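PDB 3O0L: DUF1425 domain-containing protein from Shewanella loihica, which is of unknown function but, as a DUF1425-family member, is probably a lipoprotein built as an E-set-like beta sandwich, here associated as a dimer. Local coordinates for residues Val28-Thr32 against Val100-Val106; Tyr58-Trp62 against Val90-Ser94; Val17-Phe22 against Arg107-Ser111; Thr69-Glu73 against Pro95-Ala99; Ile46-Lys52 against Leu80-Gln86. All coordinates share one frame; numbering follows the deposited sequence.

Contact 1 (Val28-Thr32 against Val100-Val106); sequences VSAVT and VRCELYV
Val-28 sends both methyls onto strand 101-109: CG1 meets Leu-104 CD2 at 3.9 Å, and CG2 lies as far from Val-106 CG2, the two valines slipping past each other in opposite senses. The double reach follows from its first torsion, which sets CG1 opposite the backbone N (chi1 178°) and CG2 opposite the carbonyl carbon. With alanine in place of Val-28 both methyls are gone, which would probably open a gap in front of Leu-104 and Val-106. Next along the strand, Ala-30 brings its CB to 3.8 Å from Leu-104 CB. Leu-104 CD2 also rests on the carbonyl oxygen of Ser-29. At the far end the methyl CG2 of Thr-32 fits beside Cys-102, 3.8 Å from SG and 3.6 Å from its backbone N. No hydrogen bond crosses; two sheets meet face to face here, and the strand axes, antiparallel at 160°, come within 6.6 Å, a closeness consistent with the small Ala-30 and Cys-102 at this level. On the other face of strand 101-109, in one of the two conformers of Glu-103, its OE2 forms a salt bridge with Arg-101 NH1. Val-100 and Arg-101 both face Tyr-63 of strand 54-63, a classic beta bulge. Outward, strand 22-34 bonds to strand 40-48 through Ser-29 and Val-31, and Val-106 also touches Ile-46 there. Strand 54-63 flanks strand 101-109 along one border, while Tyr-105 and Val-106 pair antiparallel with a strand of the second subunit, carrying the sheet across the interface.

Contact 2 (Tyr58-Trp62 against Val90-Ser94); sequences YKFTW and VTALS
In the hydrophobic interior of the beta sandwich, Tyr-58, Phe-60 and Trp-62 of strand 54-63 reach Val-90, Ala-92 and Ser-94 of the facing sheet, the strands 35° from parallel. Val-90 divides its methyls: CG1 makes a CH-pi contact over a face of Tyr-58, 3.5 Å from CZ, and CG2 touches Phe-60 CZ at 3.8 Å. Its chi1 of -66° puts CG1 opposite the carbonyl carbon and CG2 between that carbon and N, one methyl for each ring. The Phe-60 ring then slants across Ala-92, with CD2 3.6 Å from its CB. Trp-62 covers the chain where it leaves strand 87-93: Ser-94 CA sits 3.7 Å from the centroid of the six-membered ring, only 14° off its normal, while Ala-92 O meets the indole edge at CZ2. A leucine in place of Trp-62 has no flat face, so Ser-94 CA would probably lose its CH-pi partner and a gap open beside Ala-92. One water accepts from Thr-91 N at 2.8 Å and reaches Tyr-58 OH only weakly. Around this layer, Phe-60 and Trp-62 rest on Ala-42 of strand 40-48, Tyr-58 and Phe-60 on Leu-104 of strand 101-109, and Tyr-58 on Leu-80 of strand 78-82.

Contact 3 (Val17-Phe22 against Arg107-Ser111); sequences VDNGSF and REAIS
Phe-22 and Asn-19 both turn their side chains opposite their own backbone N (chi1 -177° and -168°), which lays the ring beneath Ser-111 and swings the amide to its carbonyl. The two residues close the type II' turn of a beta hairpin, paired by backbone bonds in both directions, with Gly-20 taking the positive phi of that turn; the hairpin joins strands 14-19 and 22-34, and the chain end following strand 101-109 folds over it. Asn-19 ND2 gives a weak, bent bond to Ser-111 O (3.1 Å, 131°) and, in one of two Ile-110 conformers, lies near Ile-110 CG2. That methyl also meets Val-17 CG1 at 4.1 Å, the two side chains crossing at about a right angle. Glu-108 OE1, which bonds to Ser-24 OG, comes to the edge of the Phe-22 ring, 3.8 Å from CZ, and the carbonyl oxygen of Ala-109 approaches the same carbon to 3.4 Å. The second subunit closes in: its strand pairs antiparallel with Arg-107 to Ala-109, and its Val-17 packs on Ile-110. Ser-111 N, buried here with no polar partner in the model, sits 3.8 Å above the plane of the Phe-22 ring, over its centre.

Contact 4 (Thr69-Glu73 against Pro95-Ala99); sequences TVEDE and PNATA
Asn-96 and Glu-71 are joined through a single water instead of directly: it accepts from Asn-96 ND2 at 2.7 Å and donates to the backbone carbonyl oxygen of Glu-71 at 3.1 Å. No direct hydrogen bond links the two loops; the rest is close packing, partly of carbon against oxygen. Val-70 is the main apolar piece. Its CG1, placed opposite the backbone N (chi1 180°), abuts the amide of Asn-96, 3.3 Å from ND2, and also touches Pro-95 CG; the other methyl, CG2, faces Ala-99 CB at 4.1 Å. Pro-95 lays its ring beside the partner loop, its CG 3.4 Å from Glu-71 O, and Asp-72 crosses it at about a right angle with OD1 3.6 Å from Pro-95 CB. The far side of the Asn-96 amide is held within its own loop. OD1 accepts from Thr-98 N at 2.8 Å, making an Asx turn, and from Thr-98 OG1 at 2.7 Å, both donors in the carbonyl plane. The Asx turn thus overlaps the start of the type I turn from Asn-96 to Ala-99, whose own bond runs from Ala-99 N to Asn-96 O. Beneath the loops lies Trp-62, touched by Asp-72, Pro-95 and Ala-99. With two donors on OD1 and an accepting water on ND2, the amide is probably fixed in this orientation, since a flip would set ND2 against the N-H of Thr-98.

Contact 5 (Ile46-Lys52 against Leu80-Gln86); sequences IISKSPK and LKLHGKQ
Ser-48 OG, set opposite its backbone N (chi1 161°), is held by a water at 2.6 Å and by Ser-50 N at 3.2 Å, the latter nearly straight (167°) and forming an ST turn. The water also lies within bonding distance of Lys-52 O and Leu-82 O but cannot serve every acceptor around it. Ser-48 N bonds almost head-on to Gln-86 O at 2.9 Å, and Lys-85 N reaches Ser-50 O at 3.2 Å from above the carbonyl plane. These bonds tie the loop leaving strand 40-48 to a type II turn, His-83 to Gln-86, by which the chain passes from strand 78-82 in one sheet of the sandwich to strand 87-93 in the other. At its second position Gly-84 CA lies 3.3 Å from Pro-51 O, where a beta carbon would collide with that oxygen; the third, Lys-85, has positive phi and runs its aliphatic chain along the backbone of Lys-49 and Ser-50. Gln-86 OE1 locks the turn by accepting from His-83 N and, in the imidazole plane, from ND1 at 2.9 Å. Between the sheets, Leu-82 CD1 fits against Ser-48 CB at 3.6 Å, and Ile-46 CD1 meets Leu-80 CD1 tip to tip at 3.8 Å.

Overall arrangement
Contact 2 is the buried core; contact 1, partly buried, adjoins it (centres about 7 Å apart). Both pack one sheet on the other without hydrogen bonds, contact 1 with valine, leucine, alanine and cysteine, contact 2 with aromatic rings, and strands 54-63 and 101-109 pair between them. Contacts 4 and 5, toward opposite ends with centres about 30 Å apart, mix apolar packing with loop polar bonds, a water bridge in contact 4 and direct backbone bonds in contact 5. Contact 3, peripheral and partly buried, continues strand 101-109 with a ring under the chain end and one weak hydrogen bond; it and contact 1 alone touch the second subunit. Trp-62 joins contacts 2 and 4, Ile-46 contacts 1 and 5.

Contact 1 (Val28-Thr32 against Val100-Val106)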
# COMPACT_ATOMS: atom_id res chain seq x y z
N VAL A 28 -4.66 4.69 -0.95
CA VAL A 28 -4.48 5.29 0.35
C VAL A 28 -3.11 5.96 0.40
O VAL A 28 -2.11 5.34 0.04
CB VAL A 28 -4.52 4.22 1.47
CG1 VAL A 28 -4.29 4.86 2.84
CG2 VAL A 28 -5.86 3.46 1.42
N SER A 29 -3.09 7.24 0.77
CA SER A 29 -1.84 7.93 1.04
C SER A 29 -2.00 9.00 2.14
O SER A 29 -3.10 9.52 2.37
CB SER A 29 -1.29 8.53 -0.24
OG SER A 29 -2.01 9.69 -0.56
N ALA A 30 -0.88 9.34 2.81
CA ALA A 30 -0.87 10.35 3.87
C ALA A 30 0.46 11.06 3.93
O ALA A 30 1.48 10.47 3.63
CB ALA A 30 -1.13 9.69 5.23
N VAL A 31 0.43 12.31 4.36
CA VAL A 31 1.63 13.10 4.59
C VAL A 31 1.40 13.93 5.85
O VAL A 31 0.24 14.15 6.22
CB VAL A 31 1.88 14.05 3.41
CG1 VAL A 31 2.03 13.27 2.11
CG2 VAL A 31 0.73 15.08 3.29
N THR A 32 2.48 14.37 6.51
CA THR A 32 2.36 15.38 7.60
C THR A 32 2.76 16.74 7.07
O THR A 32 3.68 16.82 6.24
CB THR A 32 3.24 15.07 8.83
OG1 THR A 32 4.59 14.89 8.44
CG2 THR A 32 2.77 13.81 9.52
N VAL A 100 6.43 13.10 15.27
CA VAL A 100 7.16 13.57 14.07
C VAL A 100 6.57 13.01 12.80
O VAL A 100 6.90 13.46 11.73
CB VAL A 100 8.66 13.22 14.13
CG1 VAL A 100 9.31 13.87 15.41
CG2 VAL A 100 8.86 11.70 14.12
N ARG A 101 5.65 12.05 12.90
CA ARG A 101 5.23 11.28 11.74
C ARG A 101 3.86 10.64 12.00
O ARG A 101 3.58 10.29 13.13
CB ARG A 101 6.30 10.19 11.55
CG ARG A 101 6.15 9.21 10.48
CD ARG A 101 7.42 8.32 10.39
NE ARG A 101 7.68 7.33 11.47
CZ ARG A 101 7.06 6.16 11.62
NH1 ARG A 101 6.05 5.80 10.82
NH2 ARG A 101 7.44 5.33 12.60
N CYS A 102 3.02 10.53 10.98
CA CYS A 102 1.76 9.80 11.09
C CYS A 102 1.72 8.68 10.10
O CYS A 102 2.53 8.63 9.16
CB CYS A 102 0.55 10.69 10.81
SG CYS A 102 0.23 11.04 8.99
N GLU A 103 0.76 7.77 10.33
CA GLU A 103 0.43 6.69 9.40
C GLU A 103 -1.09 6.62 9.34
O GLU A 103 -1.77 6.72 10.38
CB GLU A 103 1.03 5.35 9.87
CG GLU A 103 2.56 5.30 9.91
CD GLU A 103 3.12 4.02 10.55
OE1 GLU A 103 2.33 3.20 11.08
OE2 GLU A 103 4.36 3.85 10.53
N LEU A 104 -1.65 6.49 8.14
CA LEU A 104 -3.09 6.34 7.94
C LEU A 104 -3.39 4.87 7.74
O LEU A 104 -2.73 4.24 6.91
CB LEU A 104 -3.55 7.13 6.72
CG LEU A 104 -5.01 7.04 6.27
CD1 LEU A 104 -5.96 7.45 7.42
CD2 LEU A 104 -5.25 7.88 5.03
N TYR A 105 -4.35 4.33 8.48
CA TYR A 105 -4.88 2.97 8.29
C TYR A 105 -6.31 3.01 7.79
O TYR A 105 -7.09 3.82 8.27
CB TYR A 105 -4.86 2.19 9.60
CG TYR A 105 -3.46 1.94 10.08
CD1 TYR A 105 -2.77 2.88 10.84
CD2 TYR A 105 -2.79 0.79 9.69
CE1 TYR A 105 -1.48 2.65 11.23
CE2 TYR A 105 -1.50 0.55 10.08
CZ TYR A 105 -0.86 1.46 10.85
OH TYR A 105 0.42 1.17 11.20
N VAL A 106 -6.63 2.16 6.81
CA VAL A 106 -7.95 2.05 6.24
C VAL A 106 -8.33 0.60 6.26
O VAL A 106 -7.52 -0.28 5.88
CB VAL A 106 -7.98 2.58 4.79
CG1 VAL A 106 -9.29 2.24 4.09
CG2 VAL A 106 -7.71 4.10 4.75

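Contact 2 (Tyr58-Trp62 against Val90-Ser94)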
# COMPACT_ATOMS: atom_id res chain seq x y z
N TYR A 58 -11.30 4.42 8.86
CA TYR A 58 -9.93 4.87 8.91
C TYR A 58 -9.54 5.43 10.25
O TYR A 58 -10.40 5.84 11.04
CB TYR A 58 -9.68 5.93 7.82
CG TYR A 58 -10.24 7.30 8.18
CD1 TYR A 58 -11.59 7.61 7.90
CD2 TYR A 58 -9.44 8.25 8.80
CE1 TYR A 58 -12.12 8.86 8.27
CE2 TYR A 58 -9.95 9.47 9.17
CZ TYR A 58 -11.29 9.78 8.88
OH TYR A 58 -11.77 11.03 9.22
N LYS A 59 -8.23 5.46 10.48
CA LYS A 59 -7.67 6.23 11.60
C LYS A 59 -6.21 6.45 11.40
O LYS A 59 -5.53 5.67 10.71
CB LYS A 59 -7.90 5.57 12.96
CG LYS A 59 -7.05 4.42 13.34
CD LYS A 59 -7.18 4.25 14.85
CE LYS A 59 -6.65 2.94 15.32
NZ LYS A 59 -7.23 2.63 16.68
N PHE A 60 -5.73 7.55 11.95
CA PHE A 60 -4.30 7.83 11.94
C PHE A 60 -3.69 7.36 13.24
O PHE A 60 -4.35 7.38 14.28
CB PHE A 60 -4.02 9.33 11.85
CG PHE A 60 -4.38 9.97 10.53
CD1 PHE A 60 -3.47 10.01 9.49
CD2 PHE A 60 -5.59 10.58 10.35
CE1 PHE A 60 -3.77 10.59 8.31
CE2 PHE A 60 -5.91 11.18 9.15
CZ PHE A 60 -5.00 11.19 8.13
N THR A 61 -2.41 7.02 13.18
CA THR A 61 -1.59 6.79 14.37
C THR A 61 -0.36 7.69 14.24
O THR A 61 0.04 8.09 13.12
CB THR A 61 -1.16 5.34 14.52
OG1 THR A 61 -0.49 4.95 13.33
CG2 THR A 61 -2.39 4.40 14.66
N TRP A 62 0.24 8.01 15.37
CA TRP A 62 1.31 8.97 15.43
C TRP A 62 2.53 8.36 16.11
O TRP A 62 2.42 7.60 17.07
CB TRP A 62 0.82 10.15 16.24
CG TRP A 62 -0.25 10.90 15.58
CD1 TRP A 62 -1.59 10.70 15.69
CD2 TRP A 62 -0.09 11.97 14.65
NE1 TRP A 62 -2.28 11.59 14.91
CE2 TRP A 62 -1.38 12.40 14.28
CE3 TRP A 62 1.02 12.64 14.15
CZ2 TRP A 62 -1.58 13.46 13.38
CZ3 TRP A 62 0.82 13.68 13.24
CH2 TRP A 62 -0.47 14.07 12.88
N VAL A 90 -8.91 13.34 4.40
CA VAL A 90 -9.05 13.17 5.86
C VAL A 90 -7.87 13.84 6.56
O VAL A 90 -6.75 13.95 6.02
CB VAL A 90 -9.16 11.69 6.25
CG1 VAL A 90 -10.45 11.11 5.71
CG2 VAL A 90 -7.95 10.93 5.78
N THR A 91 -8.13 14.38 7.75
CA THR A 91 -7.11 15.09 8.44
C THR A 91 -7.17 14.84 9.96
O THR A 91 -8.19 14.39 10.47
CB THR A 91 -7.22 16.59 8.14
OG1 THR A 91 -6.02 17.24 8.60
CG2 THR A 91 -8.47 17.18 8.81
N ALA A 92 -6.04 15.03 10.62
CA ALA A 92 -5.96 14.91 12.10
C ALA A 92 -4.83 15.79 12.60
O ALA A 92 -3.75 15.81 12.04
CB ALA A 92 -5.71 13.48 12.54
N LEU A 93 -5.09 16.49 13.70
CA LEU A 93 -4.07 17.25 14.38
C LEU A 93 -3.29 16.29 15.26
O LEU A 93 -3.88 15.41 15.90
CB LEU A 93 -4.76 18.32 15.21
CG LEU A 93 -3.90 19.37 15.87
CD1 LEU A 93 -3.10 20.14 14.84
CD2 LEU A 93 -4.87 20.25 16.73
N SER A 94 -1.97 16.44 15.28
CA SER A 94 -1.11 15.67 16.19
C SER A 94 -1.54 15.85 17.66
O SER A 94 -1.96 16.94 18.06
CB SER A 94 0.35 16.10 16.05
OG SER A 94 1.11 15.67 17.16
O HOH W 1 -10.84 14.26 8.52

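Contact 3 (Val17-Phe22 against Arg107-Ser111)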
# COMPACT_ATOMS: atom_id res chain seq x y z
N VAL A 17 -9.11 -5.61 -4.79
CA VAL A 17 -9.63 -6.89 -4.37
C VAL A 17 -10.70 -7.31 -5.37
O VAL A 17 -11.60 -6.51 -5.72
CB VAL A 17 -10.26 -6.79 -2.95
CG1 VAL A 17 -10.90 -8.13 -2.52
CG2 VAL A 17 -9.22 -6.29 -1.95
N ASP A 18 -10.63 -8.56 -5.82
CA ASP A 18 -11.62 -9.11 -6.70
C ASP A 18 -11.96 -10.50 -6.17
O ASP A 18 -11.12 -11.41 -6.20
CB ASP A 18 -11.11 -9.15 -8.15
CG ASP A 18 -10.74 -7.78 -8.66
OD1 ASP A 18 -11.65 -7.00 -9.07
OD2 ASP A 18 -9.54 -7.45 -8.63
N ASN A 19 -13.17 -10.63 -5.65
CA ASN A 19 -13.57 -11.83 -4.94
C ASN A 19 -15.04 -12.16 -5.22
O ASN A 19 -15.95 -11.64 -4.56
CB ASN A 19 -13.28 -11.61 -3.45
CG ASN A 19 -13.36 -12.89 -2.64
OD1 ASN A 19 -12.96 -13.96 -3.09
ND2 ASN A 19 -13.88 -12.79 -1.43
N GLY A 20 -15.25 -13.00 -6.23
CA GLY A 20 -16.59 -13.31 -6.73
C GLY A 20 -17.20 -12.02 -7.25
O GLY A 20 -16.60 -11.33 -8.09
N SER A 21 -18.34 -11.65 -6.69
CA SER A 21 -19.08 -10.48 -7.15
C SER A 21 -18.53 -9.18 -6.53
O SER A 21 -18.85 -8.09 -7.01
CB SER A 21 -20.57 -10.66 -6.83
OG SER A 21 -20.77 -10.73 -5.42
N PHE A 22 -17.68 -9.31 -5.51
CA PHE A 22 -17.06 -8.19 -4.83
C PHE A 22 -15.81 -7.66 -5.53
O PHE A 22 -14.84 -8.41 -5.77
CB PHE A 22 -16.69 -8.60 -3.41
CG PHE A 22 -16.10 -7.49 -2.59
CD1 PHE A 22 -16.95 -6.52 -2.03
CD2 PHE A 22 -14.73 -7.38 -2.37
CE1 PHE A 22 -16.44 -5.48 -1.27
CE2 PHE A 22 -14.21 -6.31 -1.60
CZ PHE A 22 -15.07 -5.36 -1.05
N ARG A 107 -9.55 0.31 6.70
CA ARG A 107 -10.00 -1.05 6.65
C ARG A 107 -11.32 -1.15 5.93
O ARG A 107 -12.12 -0.22 5.92
CB ARG A 107 -9.94 -1.69 8.02
CG ARG A 107 -10.89 -1.24 8.97
CD ARG A 107 -10.55 -1.84 10.35
NE ARG A 107 -11.61 -1.51 11.27
CZ ARG A 107 -11.61 -1.75 12.58
NH1 ARG A 107 -10.59 -2.35 13.21
NH2 ARG A 107 -12.66 -1.37 13.27
N GLU A 108 -11.50 -2.28 5.24
CA GLU A 108 -12.71 -2.55 4.49
C GLU A 108 -13.03 -4.02 4.64
O GLU A 108 -12.14 -4.85 4.86
CB GLU A 108 -12.54 -2.19 3.01
CG GLU A 108 -11.34 -2.85 2.36
CD GLU A 108 -11.30 -2.70 0.83
OE1 GLU A 108 -11.99 -3.50 0.14
OE2 GLU A 108 -10.56 -1.81 0.35
N ALA A 109 -14.31 -4.32 4.61
CA ALA A 109 -14.76 -5.68 4.70
C ALA A 109 -14.68 -6.24 3.27
O ALA A 109 -15.03 -5.55 2.34
CB ALA A 109 -16.21 -5.74 5.24
N ILE A 110 -14.10 -7.43 3.11
CA ILE A 110 -14.11 -8.19 1.86
C ILE A 110 -15.37 -9.04 1.92
O ILE A 110 -15.72 -9.54 2.99
CB ILE A 110 -12.95 -9.22 1.76
CG1 ILE A 110 -11.59 -8.56 1.95
CG2 ILE A 110 -13.00 -9.99 0.43
CD1 ILE A 110 -10.47 -9.58 2.02
N SER A 111 -16.06 -9.21 0.80
CA SER A 111 -17.26 -10.06 0.79
C SER A 111 -17.18 -11.01 -0.38
O SER A 111 -16.27 -10.89 -1.21
CB SER A 111 -18.53 -9.20 0.73
OG SER A 111 -18.81 -8.79 -0.59

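Contact 4 (Thr69-Glu73 against Pro95-Ala99)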
# COMPACT_ATOMS: atom_id res chain seq x y z
N THR A 69 4.82 4.88 19.63
CA THR A 69 3.47 5.38 19.37
C THR A 69 3.17 6.46 20.37
O THR A 69 3.44 6.28 21.55
CB THR A 69 2.42 4.25 19.52
OG1 THR A 69 2.62 3.31 18.46
CG2 THR A 69 1.00 4.79 19.40
N VAL A 70 2.58 7.56 19.90
CA VAL A 70 2.25 8.69 20.74
C VAL A 70 0.80 8.54 21.19
O VAL A 70 -0.11 8.27 20.36
CB VAL A 70 2.42 10.00 19.94
CG1 VAL A 70 2.08 11.20 20.77
CG2 VAL A 70 3.87 10.13 19.38
N GLU A 71 0.56 8.71 22.49
CA GLU A 71 -0.79 8.58 23.03
C GLU A 71 -1.73 9.51 22.28
O GLU A 71 -1.45 10.71 22.19
CB GLU A 71 -0.84 8.92 24.51
CG GLU A 71 -2.25 8.93 25.08
CD GLU A 71 -3.02 7.64 24.93
OE1 GLU A 71 -2.39 6.55 24.97
OE2 GLU A 71 -4.28 7.71 24.80
N ASP A 72 -2.85 8.97 21.80
CA ASP A 72 -3.80 9.72 20.98
C ASP A 72 -5.20 9.57 21.58
O ASP A 72 -5.99 8.74 21.13
CB ASP A 72 -3.72 9.17 19.55
CG ASP A 72 -4.31 10.10 18.46
OD1 ASP A 72 -4.60 11.30 18.72
OD2 ASP A 72 -4.48 9.60 17.32
N GLU A 73 -5.49 10.34 22.63
CA GLU A 73 -6.72 10.13 23.39
C GLU A 73 -7.97 10.35 22.58
O GLU A 73 -8.08 11.35 21.87
CB GLU A 73 -6.78 11.12 24.55
CG GLU A 73 -5.74 10.92 25.65
CD GLU A 73 -6.02 9.75 26.56
OE1 GLU A 73 -7.12 9.14 26.45
OE2 GLU A 73 -5.11 9.38 27.32
N PRO A 95 -1.45 14.78 18.48
CA PRO A 95 -1.87 14.88 19.85
C PRO A 95 -0.84 15.51 20.75
O PRO A 95 -1.20 16.00 21.77
CB PRO A 95 -2.16 13.43 20.25
CG PRO A 95 -1.23 12.65 19.44
CD PRO A 95 -1.05 13.40 18.13
N ASN A 96 0.43 15.53 20.38
CA ASN A 96 1.38 16.32 21.12
C ASN A 96 2.60 16.63 20.26
O ASN A 96 2.85 15.97 19.23
CB ASN A 96 1.74 15.73 22.49
CG ASN A 96 2.69 14.57 22.45
OD1 ASN A 96 3.82 14.68 21.97
ND2 ASN A 96 2.30 13.48 23.11
N ALA A 97 3.33 17.63 20.70
CA ALA A 97 4.45 18.16 19.90
C ALA A 97 5.63 17.19 19.70
O ALA A 97 6.51 17.47 18.87
CB ALA A 97 4.92 19.43 20.52
N THR A 98 5.68 16.07 20.41
CA THR A 98 6.76 15.09 20.17
C THR A 98 6.52 14.22 18.93
O THR A 98 7.44 13.56 18.48
CB THR A 98 7.06 14.12 21.35
OG1 THR A 98 5.99 13.18 21.53
CG2 THR A 98 7.40 14.87 22.63
N ALA A 99 5.30 14.21 18.39
CA ALA A 99 5.01 13.40 17.21
C ALA A 99 5.74 13.96 16.01
O ALA A 99 5.74 15.19 15.78
CB ALA A 99 3.51 13.37 16.95
O HOH W 2 -0.18 12.83 24.02

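Contact 5 (Ile46-Lys52 against Leu80-Gln86)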
# COMPACT_ATOMS: atom_id res chain seq x y z
N ILE A 46 -8.00 9.31 0.42
CA ILE A 46 -8.55 7.98 0.17
C ILE A 46 -9.35 8.09 -1.10
O ILE A 46 -10.34 8.84 -1.17
CB ILE A 46 -9.42 7.48 1.31
CG1 ILE A 46 -8.65 7.50 2.64
CG2 ILE A 46 -9.87 6.05 1.08
CD1 ILE A 46 -9.57 7.31 3.90
N ILE A 47 -8.91 7.38 -2.13
CA ILE A 47 -9.53 7.44 -3.45
C ILE A 47 -10.08 6.09 -3.81
O ILE A 47 -9.36 5.09 -3.69
CB ILE A 47 -8.50 7.78 -4.54
CG1 ILE A 47 -7.66 9.00 -4.15
CG2 ILE A 47 -9.20 8.00 -5.89
CD1 ILE A 47 -6.75 9.50 -5.28
N SER A 48 -11.35 6.05 -4.21
CA SER A 48 -11.93 4.86 -4.82
C SER A 48 -11.82 4.95 -6.35
O SER A 48 -12.06 6.01 -6.95
CB SER A 48 -13.39 4.67 -4.44
OG SER A 48 -13.99 3.79 -5.37
N LYS A 49 -11.45 3.83 -6.95
CA LYS A 49 -11.34 3.74 -8.40
C LYS A 49 -12.28 2.65 -8.88
O LYS A 49 -12.00 1.95 -9.85
CB LYS A 49 -9.89 3.45 -8.79
CG LYS A 49 -8.92 4.59 -8.54
CD LYS A 49 -7.61 4.39 -9.29
CE LYS A 49 -6.46 5.19 -8.66
NZ LYS A 49 -6.62 6.64 -8.84
N SER A 50 -13.39 2.46 -8.17
CA SER A 50 -14.36 1.44 -8.55
C SER A 50 -15.76 2.05 -8.52
O SER A 50 -16.01 2.98 -7.76
CB SER A 50 -14.25 0.17 -7.70
OG SER A 50 -13.96 0.47 -6.35
N PRO A 51 -16.65 1.54 -9.37
CA PRO A 51 -17.96 2.18 -9.61
C PRO A 51 -18.97 2.14 -8.47
O PRO A 51 -19.77 3.05 -8.37
CB PRO A 51 -18.52 1.41 -10.82
CG PRO A 51 -17.84 0.07 -10.79
CD PRO A 51 -16.46 0.34 -10.23
N LYS A 52 -18.97 1.08 -7.65
CA LYS A 52 -19.99 0.95 -6.59
C LYS A 52 -19.48 1.61 -5.32
O LYS A 52 -18.27 1.64 -5.08
CB LYS A 52 -20.34 -0.53 -6.33
CG LYS A 52 -21.29 -1.15 -7.37
CD LYS A 52 -21.24 -2.70 -7.39
CE LYS A 52 -21.77 -3.34 -6.10
NZ LYS A 52 -23.22 -3.02 -5.85
N LEU A 80 -16.54 5.95 6.73
CA LEU A 80 -16.77 6.71 5.49
C LEU A 80 -17.51 5.82 4.51
O LEU A 80 -17.27 4.60 4.43
CB LEU A 80 -15.45 7.07 4.77
CG LEU A 80 -14.45 8.11 5.24
CD1 LEU A 80 -13.31 8.12 4.24
CD2 LEU A 80 -15.07 9.49 5.35
N LYS A 81 -18.39 6.41 3.73
CA LYS A 81 -18.94 5.73 2.58
C LYS A 81 -18.36 6.51 1.38
O LYS A 81 -18.65 7.69 1.18
CB LYS A 81 -20.48 5.73 2.58
CG LYS A 81 -21.14 4.77 1.58
CD LYS A 81 -22.68 4.95 1.52
N LEU A 82 -17.47 5.84 0.64
CA LEU A 82 -16.87 6.39 -0.57
C LEU A 82 -17.78 5.99 -1.69
O LEU A 82 -17.99 4.79 -1.93
CB LEU A 82 -15.48 5.80 -0.85
CG LEU A 82 -14.19 6.56 -0.59
CD1 LEU A 82 -13.05 5.63 -0.96
CD2 LEU A 82 -14.14 7.80 -1.41
N HIS A 83 -18.32 6.98 -2.38
CA HIS A 83 -19.15 6.70 -3.53
C HIS A 83 -18.23 6.30 -4.70
O HIS A 83 -17.00 6.43 -4.60
CB HIS A 83 -20.06 7.88 -3.82
CG HIS A 83 -21.06 8.13 -2.73
ND1 HIS A 83 -20.74 8.80 -1.57
CD2 HIS A 83 -22.36 7.78 -2.61
CE1 HIS A 83 -21.80 8.86 -0.78
NE2 HIS A 83 -22.80 8.25 -1.39
N GLY A 84 -18.79 5.74 -5.76
CA GLY A 84 -17.94 5.29 -6.85
C GLY A 84 -17.06 6.42 -7.35
O GLY A 84 -17.52 7.53 -7.52
N LYS A 85 -15.78 6.16 -7.54
CA LYS A 85 -14.83 7.15 -8.09
C LYS A 85 -14.67 8.43 -7.27
O LYS A 85 -14.10 9.40 -7.75
CB LYS A 85 -15.17 7.47 -9.55
CG LYS A 85 -15.48 6.25 -10.43
CD LYS A 85 -14.42 5.18 -10.33
CE LYS A 85 -14.68 4.01 -11.31
NZ LYS A 85 -14.13 4.26 -12.67
N GLN A 86 -15.12 8.41 -6.02
CA GLN A 86 -15.00 9.58 -5.16
C GLN A 86 -13.63 9.54 -4.49
O GLN A 86 -13.01 8.48 -4.28
CB GLN A 86 -16.13 9.61 -4.11
CG GLN A 86 -15.94 10.59 -2.91
CD GLN A 86 -17.10 10.59 -1.90
OE1 GLN A 86 -17.97 9.71 -1.91
NE2 GLN A 86 -17.10 11.59 -1.01
O HOH W 3 -16.29 3.43 -4.18